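Local coordinates for protein secreted in xylem 3 (Fusarium oxysporum, PDB 5OD4) that is a secreted effector of a fungal plant pathogen that probably suppresses plant immunity and can be recognised by the host, at residues A[15-21]-A[120-126]; A[79-83]-A[94-98]; A[70-74]-A[103-107]; A[22-26]-A[114-118]. All coordinates share one frame; numbering follows the deposited sequence.

Interaction 1 (A[15-21]-A[120-126])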
loop_
_atom_site.group_PDB
_atom_site.type_symbol
_atom_site.label_atom_id
_atom_site.label_comp_id
_atom_site.label_asym_id
_atom_site.label_seq_id
_atom_site.Cartn_x
_atom_site.Cartn_y
_atom_site.Cartn_z
ATOM N N THR A 15 -11.968 -4.115 -10.222
ATOM C CA THR A 15 -11.547 -4.879 -9.053
ATOM C C THR A 15 -10.254 -4.334 -8.444
ATOM O O THR A 15 -9.665 -4.964 -7.556
ATOM C CB THR A 15 -11.398 -6.344 -9.385
ATOM O OG1 THR A 15 -10.414 -6.445 -10.405
ATOM C CG2 THR A 15 -12.700 -7.001 -9.785
ATOM N N SER A 16 -9.762 -3.222 -8.940
ATOM C CA SER A 16 -8.633 -2.569 -8.297
ATOM C C SER A 16 -9.077 -1.869 -7.024
ATOM O O SER A 16 -10.237 -1.476 -6.888
ATOM C CB SER A 16 -8.019 -1.556 -9.241
ATOM O OG SER A 16 -7.616 -2.132 -10.490
ATOM N N PHE A 17 -8.118 -1.657 -6.139
ATOM C CA PHE A 17 -8.355 -0.874 -4.930
ATOM C C PHE A 17 -7.359 0.265 -4.895
ATOM O O PHE A 17 -6.167 0.051 -5.080
ATOM C CB PHE A 17 -8.154 -1.737 -3.697
ATOM C CG PHE A 17 -8.274 -1.000 -2.388
ATOM C CD1 PHE A 17 -9.490 -0.542 -1.939
ATOM C CD2 PHE A 17 -7.169 -0.791 -1.599
ATOM C CE1 PHE A 17 -9.593 0.146 -0.735
ATOM C CE2 PHE A 17 -7.258 -0.141 -0.386
ATOM C CZ PHE A 17 -8.472 0.322 0.052
ATOM N N THR A 18 -7.846 1.474 -4.620
ATOM C CA THR A 18 -6.992 2.629 -4.419
ATOM C C THR A 18 -7.381 3.323 -3.143
ATOM O O THR A 18 -8.561 3.427 -2.798
ATOM C CB THR A 18 -7.107 3.590 -5.589
ATOM O OG1 THR A 18 -8.472 4.000 -5.757
ATOM C CG2 THR A 18 -6.612 2.969 -6.864
ATOM N N THR A 19 -6.377 3.839 -2.451
ATOM C CA THR A 19 -6.609 4.687 -1.293
ATOM C C THR A 19 -5.419 5.621 -1.121
ATOM O O THR A 19 -4.364 5.375 -1.647
ATOM C CB THR A 19 -6.887 3.851 -0.026
ATOM O OG1 THR A 19 -7.398 4.716 0.983
ATOM C CG2 THR A 19 -5.675 3.084 0.484
ATOM N N SER A 20 -5.630 6.685 -0.381
ATOM C CA SER A 20 -4.533 7.554 -0.009
ATOM C C SER A 20 -4.547 7.784 1.475
ATOM O O SER A 20 -5.577 7.674 2.119
ATOM C CB SER A 20 -4.598 8.856 -0.741
ATOM O OG SER A 20 -5.774 9.549 -0.414
ATOM N N PHE A 21 -3.390 8.136 2.013
ATOM C CA PHE A 21 -3.290 8.403 3.439
ATOM C C PHE A 21 -2.155 9.347 3.723
ATOM O O PHE A 21 -1.207 9.469 2.962
ATOM C CB PHE A 21 -3.160 7.127 4.274
ATOM C CG PHE A 21 -1.901 6.330 4.012
ATOM C CD1 PHE A 21 -1.852 5.408 2.984
ATOM C CD2 PHE A 21 -0.749 6.524 4.770
ATOM C CE1 PHE A 21 -0.703 4.654 2.767
ATOM C CE2 PHE A 21 0.375 5.779 4.551
ATOM C CZ PHE A 21 0.404 4.856 3.546
ATOM N N THR A 120 2.063 12.715 1.043
ATOM C CA THR A 120 0.838 11.928 1.023
ATOM C C THR A 120 1.115 10.677 0.196
ATOM O O THR A 120 1.806 10.750 -0.831
ATOM C CB THR A 120 -0.330 12.728 0.376
ATOM O OG1 THR A 120 -0.462 14.003 1.050
ATOM C CG2 THR A 120 -1.652 12.000 0.454
ATOM N N TYR A 121 0.568 9.547 0.628
ATOM C CA TYR A 121 0.850 8.263 0.018
ATOM C C TYR A 121 -0.383 7.726 -0.683
ATOM O O TYR A 121 -1.496 7.838 -0.169
ATOM C CB TYR A 121 1.330 7.260 1.111
ATOM C CG TYR A 121 2.541 7.782 1.811
ATOM C CD1 TYR A 121 3.786 7.674 1.231
ATOM C CD2 TYR A 121 2.452 8.446 3.011
ATOM C CE1 TYR A 121 4.916 8.198 1.850
ATOM C CE2 TYR A 121 3.559 8.993 3.642
ATOM C CZ TYR A 121 4.783 8.871 3.044
ATOM O OH TYR A 121 5.929 9.407 3.609
ATOM N N TYR A 122 -0.166 7.126 -1.855
ATOM C CA TYR A 122 -1.252 6.624 -2.711
ATOM C C TYR A 122 -0.989 5.168 -3.004
ATOM O O TYR A 122 -0.003 4.842 -3.676
ATOM C CB TYR A 122 -1.327 7.440 -4.019
ATOM C CG TYR A 122 -1.679 8.886 -3.769
ATOM C CD1 TYR A 122 -0.717 9.819 -3.331
ATOM C CD2 TYR A 122 -2.975 9.312 -3.931
ATOM C CE1 TYR A 122 -1.047 11.139 -3.095
ATOM C CE2 TYR A 122 -3.341 10.654 -3.663
ATOM C CZ TYR A 122 -2.360 11.527 -3.233
ATOM O OH TYR A 122 -2.685 12.846 -2.989
ATOM N N LEU A 123 -1.861 4.294 -2.517
ATOM C CA LEU A 123 -1.744 2.859 -2.683
ATOM C C LEU A 123 -2.707 2.395 -3.776
ATOM O O LEU A 123 -3.883 2.760 -3.765
ATOM C CB LEU A 123 -2.133 2.169 -1.364
ATOM C CG LEU A 123 -2.288 0.662 -1.361
ATOM C CD1 LEU A 123 -0.967 -0.024 -1.667
ATOM C CD2 LEU A 123 -2.862 0.188 -0.034
ATOM N N THR A 124 -2.198 1.544 -4.664
ATOM C CA THR A 124 -3.039 0.864 -5.667
ATOM C C THR A 124 -2.742 -0.614 -5.588
ATOM O O THR A 124 -1.573 -1.020 -5.562
ATOM C CB THR A 124 -2.773 1.377 -7.076
ATOM O OG1 THR A 124 -2.965 2.786 -7.149
ATOM C CG2 THR A 124 -3.695 0.718 -8.096
ATOM N N ILE A 125 -3.796 -1.422 -5.588
ATOM C CA ILE A 125 -3.713 -2.900 -5.661
ATOM C C ILE A 125 -4.529 -3.303 -6.874
ATOM O O ILE A 125 -5.716 -2.930 -6.984
ATOM C CB ILE A 125 -4.299 -3.556 -4.408
ATOM C CG1 ILE A 125 -3.569 -3.086 -3.130
ATOM C CG2 ILE A 125 -4.246 -5.063 -4.515
ATOM C CD1 ILE A 125 -4.234 -3.514 -1.834
ATOM N N SER A 126 -3.938 -4.089 -7.782
ATOM C CA SER A 126 -4.672 -4.519 -8.988
ATOM C C SER A 126 -4.211 -5.874 -9.444
ATOM O O SER A 126 -3.036 -6.148 -9.471
ATOM C CB SER A 126 -4.444 -3.515 -10.105
ATOM O OG SER A 126 -5.238 -3.836 -11.216
HETATM O O HOH W 1 -6.325 -2.341 -13.109
#
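Strand 17-21 runs antiparallel to strand 120-126, and Phe17, Thr19 and Phe21 form hydrogen-bonded pairs with Ile125, Leu123 and Tyr121, two N-H to O bonds each. Bond lengths hardly vary along the ladder, from Phe17 N to Ile125 O at 2.8 Å to Thr19 N to Leu123 O at 3.0 Å. Between these rungs lie the non-hydrogen-bonded pairs Thr18-Thr124 and Ser20-Tyr122, whose side chains occupy the other face of the sheet. Phe21 and Tyr121 make the closest side-chain contact on the apolar face. Phe21 CG stands between its own N and carbonyl carbon (chi1 64°), which swings the ring across to Tyr121, and Tyr121 CB sits over one ring face, 3.5 Å from Phe21 CZ. The two rings are tilted by 30° and slid apart, with centroids 5.4 Å away from each other, so they barely overlap. At the other end Phe17 CD2 lies 4.0 Å from Ile125 CD1, while Leu123 CD2 comes to the edge of the Phe17 ring. On the opposite face Thr18 and Thr124 stand side by side, the Thr18 methyl lying against both OG1 and CG2 of Thr124, and Ser20 CB rests obliquely against the Tyr122 ring. Where the ladder begins, in the Ser16 conformer given, one of two, a water bridges Ser16 OG and Ser126 OG, and Ser16 OG is also bonded to Ser13 N. Strand 17-21 borders this four-stranded sheet of the beta-sandwich. Strand 77-85 flanks 119-127 on its other side, and the face carrying Phe21, Leu123 and Ile125 packs on Ile50, Ile63 and Val65 of the second sheet.

Interaction 2 (A[79-83]-A[94-98])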
loop_
_atom_site.group_PDB
_atom_site.type_symbol
_atom_site.label_atom_id
_atom_site.label_comp_id
_atom_site.label_asym_id
_atom_site.label_seq_id
_atom_site.Cartn_x
_atom_site.Cartn_y
_atom_site.Cartn_z
ATOM N N ILE A 79 1.066 -4.285 -6.533
ATOM C CA ILE A 79 0.824 -3.414 -5.397
ATOM C C ILE A 79 1.808 -2.255 -5.511
ATOM O O ILE A 79 3.010 -2.474 -5.613
ATOM C CB ILE A 79 1.048 -4.164 -4.077
ATOM C CG1 ILE A 79 0.142 -5.377 -3.960
ATOM C CG2 ILE A 79 0.846 -3.234 -2.897
ATOM C CD1 ILE A 79 0.646 -6.426 -3.017
ATOM N N GLU A 80 1.292 -1.018 -5.556
ATOM C CA GLU A 80 2.144 0.150 -5.776
ATOM C C GLU A 80 1.837 1.227 -4.790
ATOM O O GLU A 80 0.666 1.510 -4.513
ATOM C CB GLU A 80 1.963 0.680 -7.212
ATOM C CG GLU A 80 2.282 -0.316 -8.280
ATOM C CD GLU A 80 2.155 0.172 -9.709
ATOM O OE1 GLU A 80 1.651 1.287 -9.965
ATOM O OE2 GLU A 80 2.617 -0.596 -10.601
ATOM N N VAL A 81 2.892 1.907 -4.343
ATOM C CA VAL A 81 2.776 3.114 -3.539
ATOM C C VAL A 81 3.490 4.249 -4.251
ATOM O O VAL A 81 4.692 4.134 -4.562
ATOM C CB VAL A 81 3.356 2.936 -2.127
ATOM C CG1 VAL A 81 3.277 4.237 -1.354
ATOM C CG2 VAL A 81 2.648 1.808 -1.402
ATOM N N ARG A 82 2.771 5.344 -4.477
ATOM C CA ARG A 82 3.369 6.604 -4.898
ATOM C C ARG A 82 3.352 7.565 -3.719
ATOM O O ARG A 82 2.493 7.480 -2.838
ATOM C CB ARG A 82 2.612 7.217 -6.079
ATOM C CG ARG A 82 2.609 6.284 -7.279
ATOM C CD ARG A 82 1.981 6.866 -8.520
ATOM N NE ARG A 82 2.829 7.866 -9.093
ATOM C CZ ARG A 82 2.646 9.188 -9.102
ATOM N NH1 ARG A 82 1.656 9.800 -8.508
ATOM N NH2 ARG A 82 3.544 9.860 -9.726
ATOM N N ARG A 83 4.327 8.474 -3.695
ATOM C CA ARG A 83 4.344 9.530 -2.673
ATOM C C ARG A 83 4.332 10.886 -3.363
ATOM O O ARG A 83 5.044 11.091 -4.365
ATOM C CB ARG A 83 5.509 9.372 -1.700
ATOM C CG ARG A 83 6.894 9.583 -2.288
ATOM C CD ARG A 83 7.969 9.442 -1.219
ATOM N NE ARG A 83 9.290 9.679 -1.769
ATOM C CZ ARG A 83 10.412 9.713 -1.068
ATOM N NH1 ARG A 83 10.367 9.617 0.255
ATOM N NH2 ARG A 83 11.577 9.903 -1.665
ATOM N N ASP A 94 6.284 10.597 -6.929
ATOM C CA ASP A 94 7.267 9.583 -7.179
ATOM C C ASP A 94 6.669 8.199 -7.034
ATOM O O ASP A 94 5.897 7.971 -6.096
ATOM C CB ASP A 94 8.402 9.592 -6.100
ATOM C CG ASP A 94 9.063 10.851 -5.867
ATOM O OD1 ASP A 94 9.380 11.538 -6.857
ATOM O OD2 ASP A 94 9.320 11.155 -4.629
ATOM N N CYS A 95 7.085 7.263 -7.886
ATOM C CA CYS A 95 6.864 5.852 -7.604
ATOM C C CYS A 95 7.823 5.469 -6.486
ATOM O O CYS A 95 9.023 5.568 -6.654
ATOM C CB CYS A 95 7.122 4.998 -8.839
ATOM S SG CYS A 95 6.782 3.241 -8.571
ATOM N N PHE A 96 7.285 5.068 -5.356
ATOM C CA PHE A 96 8.042 4.939 -4.129
ATOM C C PHE A 96 8.415 3.504 -3.821
ATOM O O PHE A 96 9.597 3.186 -3.608
ATOM C CB PHE A 96 7.228 5.599 -3.005
ATOM C CG PHE A 96 7.939 5.748 -1.690
ATOM C CD1 PHE A 96 9.285 6.010 -1.582
ATOM C CD2 PHE A 96 7.171 5.694 -0.508
ATOM C CE1 PHE A 96 9.883 6.158 -0.325
ATOM C CE2 PHE A 96 7.745 5.879 0.739
ATOM C CZ PHE A 96 9.106 6.115 0.828
ATOM N N HIS A 97 7.434 2.610 -3.790
ATOM C CA HIS A 97 7.686 1.192 -3.534
ATOM C C HIS A 97 6.636 0.369 -4.244
ATOM O O HIS A 97 5.507 0.813 -4.393
ATOM C CB HIS A 97 7.631 0.863 -2.035
ATOM C CG HIS A 97 8.774 1.379 -1.247
ATOM N ND1 HIS A 97 10.044 0.890 -1.389
ATOM C CD2 HIS A 97 8.870 2.413 -0.371
ATOM C CE1 HIS A 97 10.864 1.566 -0.589
ATOM N NE2 HIS A 97 10.169 2.495 0.045
ATOM N N THR A 98 7.011 -0.851 -4.611
ATOM C CA THR A 98 6.061 -1.793 -5.186
ATOM C C THR A 98 6.267 -3.175 -4.605
ATOM O O THR A 98 7.327 -3.487 -4.054
ATOM C CB THR A 98 6.184 -1.860 -6.721
ATOM O OG1 THR A 98 7.430 -2.460 -7.040
ATOM C CG2 THR A 98 6.087 -0.482 -7.397
#
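Arg83 NE donates to Asp94 OD2 at 3.2 Å, a salt bridge near the turn that closes the 77-85/94-101 beta hairpin. The proton meets the anti lone pair of OD2, and the carboxylate oxygen lies 22° out of the guanidinium plane. Beneath the side chains, Arg83 and Asp94 form a hydrogen-bonded backbone pair. Farther along, the register slips by one in a classic beta bulge, with two residues, Phe96 and His97, set opposite the single Val81; Val81 O accepts from both amides, from Phe96 N at 2.9 Å and from His97 N at 3.2 Å. Val81 N returns a bond to His97 O. The bulge brings Phe96 up against the arginine. With Arg83 extended from CG to NE, its guanidinium stacks nearly flat on the Phe96 ring, planes 9° apart and centres 4.3 Å from each other. Val81 CG1 meets the edge of the same ring. On the other face of the sheet, Glu80 CG runs alongside Thr98 CG2, while the Glu80 carboxylate takes the amides of Val6 and Phe7, next to Cys5, which is disulfide-bonded to Cys95. Both faces of the Phe96 ring are covered over their centres: Arg83 CD lies 3.6 Å above one and His97 CD2 3.5 Å above the other.

Interaction 3 (A[70-74]-A[103-107]). With EDO (1,2-ethanediol), chain D.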
loop_
_atom_site.group_PDB
_atom_site.type_symbol
_atom_site.label_atom_id
_atom_site.label_comp_id
_atom_site.label_asym_id
_atom_site.label_seq_id
_atom_site.Cartn_x
_atom_site.Cartn_y
_atom_site.Cartn_z
ATOM N N GLY A 70 -6.880 -17.331 5.132
ATOM C CA GLY A 70 -5.883 -18.349 4.923
ATOM C C GLY A 70 -5.797 -18.892 3.522
ATOM O O GLY A 70 -5.085 -19.889 3.280
ATOM N N HIS A 71 -6.492 -18.263 2.575
ATOM C CA HIS A 71 -6.488 -18.705 1.202
ATOM C C HIS A 71 -5.183 -18.354 0.506
ATOM O O HIS A 71 -4.408 -17.494 0.924
ATOM C CB HIS A 71 -7.665 -18.109 0.448
ATOM C CG HIS A 71 -9.005 -18.640 0.890
ATOM N ND1 HIS A 71 -10.062 -18.799 0.042
ATOM C CD2 HIS A 71 -9.446 -19.062 2.091
ATOM C CE1 HIS A 71 -11.094 -19.299 0.710
ATOM N NE2 HIS A 71 -10.749 -19.445 1.971
ATOM N N GLN A 72 -4.964 -19.033 -0.611
ATOM C CA GLN A 72 -3.905 -18.651 -1.555
ATOM C C GLN A 72 -4.433 -17.635 -2.553
ATOM O O GLN A 72 -5.617 -17.654 -2.917
ATOM C CB GLN A 72 -3.430 -19.882 -2.316
ATOM C CG GLN A 72 -2.727 -20.916 -1.448
ATOM C CD GLN A 72 -2.522 -22.153 -2.261
ATOM O OE1 GLN A 72 -3.428 -22.986 -2.375
ATOM N NE2 GLN A 72 -1.353 -22.286 -2.895
ATOM N N ALA A 73 -3.548 -16.770 -3.047
ATOM C CA ALA A 73 -3.911 -15.886 -4.142
ATOM C C ALA A 73 -4.265 -16.698 -5.386
ATOM O O ALA A 73 -3.559 -17.641 -5.747
ATOM C CB ALA A 73 -2.752 -14.957 -4.447
ATOM N N ILE A 74 -5.340 -16.302 -6.078
ATOM C CA ILE A 74 -5.808 -17.009 -7.260
ATOM C C ILE A 74 -5.295 -16.422 -8.553
ATOM O O ILE A 74 -5.607 -16.928 -9.642
ATOM C CB ILE A 74 -7.350 -17.090 -7.310
ATOM C CG1 ILE A 74 -8.001 -15.733 -7.579
ATOM C CG2 ILE A 74 -7.889 -17.703 -6.037
ATOM C CD1 ILE A 74 -9.502 -15.804 -7.658
ATOM N N THR A 103 0.382 -15.724 -7.754
ATOM C CA THR A 103 -0.576 -16.841 -7.722
ATOM C C THR A 103 -0.036 -17.958 -6.837
ATOM O O THR A 103 1.092 -18.385 -6.983
ATOM C CB THR A 103 -0.757 -17.387 -9.127
ATOM O OG1 THR A 103 -1.133 -16.305 -9.935
ATOM C CG2 THR A 103 -1.834 -18.457 -9.172
ATOM N N GLY A 104 -0.872 -18.432 -5.916
ATOM C CA GLY A 104 -0.498 -19.488 -5.007
ATOM C C GLY A 104 0.122 -19.051 -3.705
ATOM O O GLY A 104 0.247 -19.860 -2.794
ATOM N N SER A 105 0.551 -17.788 -3.626
ATOM C CA SER A 105 1.128 -17.299 -2.389
ATOM C C SER A 105 0.071 -17.089 -1.327
ATOM O O SER A 105 -1.096 -16.833 -1.607
ATOM C CB SER A 105 1.969 -16.065 -2.625
ATOM O OG SER A 105 1.232 -14.950 -2.995
ATOM N N ARG A 106 0.524 -17.160 -0.085
ATOM C CA ARG A 106 -0.333 -16.920 1.065
ATOM C C ARG A 106 -0.222 -15.514 1.622
ATOM O O ARG A 106 -1.086 -15.064 2.361
ATOM C CB ARG A 106 -0.021 -17.950 2.144
ATOM C CG ARG A 106 -0.448 -19.327 1.672
ATOM C CD ARG A 106 -0.253 -20.446 2.649
ATOM N NE ARG A 106 -0.747 -21.691 2.066
ATOM C CZ ARG A 106 -0.170 -22.356 1.058
ATOM N NH1 ARG A 106 0.950 -21.915 0.502
ATOM N NH2 ARG A 106 -0.716 -23.475 0.600
ATOM N N GLY A 107 0.877 -14.824 1.298
ATOM C CA GLY A 107 1.064 -13.491 1.793
ATOM C C GLY A 107 1.488 -13.441 3.247
ATOM O O GLY A 107 1.765 -14.468 3.869
HETATM C C1 EDO D . -1.855 -13.353 6.545
HETATM O O1 EDO D . -0.788 -13.567 7.456
HETATM C C2 EDO D . -1.536 -14.196 5.325
HETATM O O2 EDO D . -0.758 -15.360 5.649
HETATM O O HOH W 2 -3.312 -16.513 3.238
#
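Thr103 meets the 70-74 segment with its methyl, Thr103 CG2 lying 3.9 Å from Ala73 O. CG2 is anti to the backbone N (chi1 -55° for OG1), which turns the methyl to this side, while Thr103 N is bonded to Asn76 OD1. Gly104 is gripped at both ends. Its N donates to Ala73 O at 2.8 Å, and its O receives Gln72 NE2 at 2.9 Å; that acceptor lies close to the plane of the Gln72 amide, and the bond bends sharply at the oxygen, with a C=O...N angle of 118°. Ser105 O then accepts a nearly straight bond from Ala73 N, also 2.8 Å, while Ser105 OG turns back to Ser102 O. These bonds tie two irregular loops running in opposite directions, one leading from strand 60-66 to 77-85 and the other from 94-101 to 109-114, at one end of the beta-sandwich. In the conformer given, one of two, the Arg106 side chain runs alongside Gln72 and its guanidinium stacks on the amide at 13°, with Arg106 NH2 3.6 Å from Gln72 CD. Its backbone carbonyl oxygen accepts a hydrogen bond from a water that also donates to His71 O, bridging the loops. At Gly107, the carbonyl oxygen accepts from O2 of an ethanediol, probably a crystallisation additive, 3.2 Å away.

Interaction 4 (A[22-26]-A[114-118])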
loop_
_atom_site.group_PDB
_atom_site.type_symbol
_atom_site.label_atom_id
_atom_site.label_comp_id
_atom_site.label_asym_id
_atom_site.label_seq_id
_atom_site.Cartn_x
_atom_site.Cartn_y
_atom_site.Cartn_z
ATOM N N SER A 22 -2.286 9.998 4.873
ATOM C CA SER A 22 -1.267 10.855 5.456
ATOM C C SER A 22 -0.575 10.114 6.626
ATOM O O SER A 22 -1.087 9.166 7.191
ATOM C CB SER A 22 -1.908 12.175 5.955
ATOM O OG SER A 22 -2.521 12.918 4.926
ATOM N N THR A 23 0.599 10.596 6.951
ATOM C CA THR A 23 1.316 10.168 8.164
ATOM C C THR A 23 1.340 11.372 9.114
ATOM O O THR A 23 1.751 12.480 8.736
ATOM C CB THR A 23 2.742 9.713 7.815
ATOM O OG1 THR A 23 2.653 8.550 6.965
ATOM C CG2 THR A 23 3.593 9.472 9.010
ATOM N N GLU A 24 0.973 11.114 10.353
ATOM C CA GLU A 24 0.971 12.165 11.334
ATOM C C GLU A 24 2.369 12.592 11.704
ATOM O O GLU A 24 3.285 11.739 11.723
ATOM C CB GLU A 24 0.238 11.753 12.615
ATOM C CG GLU A 24 -1.284 11.752 12.498
ATOM C CD GLU A 24 -1.934 11.109 11.299
ATOM O OE1 GLU A 24 -2.639 11.860 10.579
ATOM O OE2 GLU A 24 -1.818 9.881 11.139
ATOM N N PRO A 25 2.568 13.852 12.073
ATOM C CA PRO A 25 3.778 14.318 12.649
ATOM C C PRO A 25 4.237 13.318 13.721
ATOM O O PRO A 25 3.464 12.797 14.506
ATOM C CB PRO A 25 3.324 15.692 13.233
ATOM C CG PRO A 25 2.312 16.185 12.298
ATOM C CD PRO A 25 1.566 14.961 11.967
ATOM N N LEU A 26 5.514 13.028 13.717
ATOM C CA LEU A 26 6.072 11.971 14.555
ATOM C C LEU A 26 6.030 12.243 16.088
ATOM O O LEU A 26 6.080 11.298 16.903
ATOM C CB LEU A 26 7.467 11.618 14.087
ATOM C CG LEU A 26 7.550 11.085 12.639
ATOM C CD1 LEU A 26 8.995 10.837 12.255
ATOM C CD2 LEU A 26 6.712 9.833 12.413
ATOM N N ASP A 114 10.656 4.325 6.246
ATOM C CA ASP A 114 10.781 5.196 7.424
ATOM C C ASP A 114 9.642 6.223 7.377
ATOM O O ASP A 114 9.482 6.952 6.412
ATOM C CB ASP A 114 12.125 5.909 7.424
ATOM C CG ASP A 114 13.298 4.992 7.661
ATOM O OD1 ASP A 114 13.164 3.881 8.188
ATOM O OD2 ASP A 114 14.435 5.456 7.405
ATOM N N ALA A 115 8.886 6.314 8.460
ATOM C CA ALA A 115 7.699 7.157 8.463
ATOM C C ALA A 115 8.068 8.606 8.225
ATOM O O ALA A 115 9.043 9.109 8.804
ATOM C CB ALA A 115 6.969 6.992 9.773
ATOM N N ASP A 116 7.279 9.289 7.402
ATOM C CA ASP A 116 7.565 10.657 6.991
ATOM C C ASP A 116 6.257 11.380 6.720
ATOM O O ASP A 116 5.493 11.003 5.824
ATOM C CB ASP A 116 8.500 10.678 5.788
ATOM C CG ASP A 116 9.008 12.100 5.420
ATOM O OD1 ASP A 116 8.359 13.085 5.710
ATOM O OD2 ASP A 116 10.111 12.212 4.812
ATOM N N ALA A 117 6.013 12.427 7.498
ATOM C CA ALA A 117 4.785 13.205 7.403
ATOM C C ALA A 117 4.742 14.189 6.245
ATOM O O ALA A 117 3.711 14.800 5.998
ATOM C CB ALA A 117 4.565 13.985 8.700
ATOM N N SER A 118 5.836 14.327 5.506
ATOM C CA SER A 118 5.988 15.338 4.449
ATOM C C SER A 118 5.504 14.887 3.080
ATOM O O SER A 118 5.718 15.618 2.115
ATOM C CB SER A 118 7.443 15.826 4.356
ATOM O OG SER A 118 8.315 14.884 3.789
HETATM O O HOH W 3 5.157 7.556 6.254
HETATM O O HOH W 4 1.411 13.062 5.380
#
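Thr23 is the main point of contact in 22-26, pointing its side chain at the 115-117 turn. Thr23 CB comes within 3.6 Å of Asp116 O, an oxygen that Tyr121 OH binds, and its methyl, anti to the backbone N (OG1 at chi1 -64°), rests by the Asp116 carbonyl group. The hydroxyl takes the polar side: Thr23 OG1 binds a water at 2.8 Å, and that water accepts from Asp116 N. A second water accepts from Thr23 N at 3.0 Å and donates to Ala117 O. The Thr23 carbonyl oxygen is packed by carbon, with Ala117 CB 3.2 Å away. Beyond it, Glu24 and Pro25 pass the same methyl with their backbone, and Pro25 N lies 3.9 Å from Ala117 CB. Arg30 donates to both the Glu24 and Pro25 carbonyl oxygens. Leu26 closes the contact by setting CD2 3.9 Å from Ala115 CB, beside Leu59. The partner turn has its own brace: Asp116 OD1 accepts from Ser118 N at 2.8 Å, an Asx turn. Direct contacts here are made by methyls and carbonyls, so the two loops at this end of the sandwich are joined by carbon contacts and by two waters rather than by direct hydrogen bonds between the segments.

Interactions 1 and 2 belong to one sheet, where strands 119-127 and 77-85 lie side by side: Tyr122 N meets Arg82 O at 2.9 Å, and Leu123 packs against strand 77-85. Both are partly buried and built on backbone ladders, regular in interaction 1 but bulged in interaction 2, which adds a salt bridge and a stacked arginine. Interactions 3 and 4 are surface contacts between loops at opposite sides of the chain's centre, their centres about 31 Å apart. Interaction 3 relies on direct bonds, interaction 4 on carbon packing and water bridges. Tyr121 couples interactions 1 and 4, its OH bonded to Asp116 O at 2.8 Å.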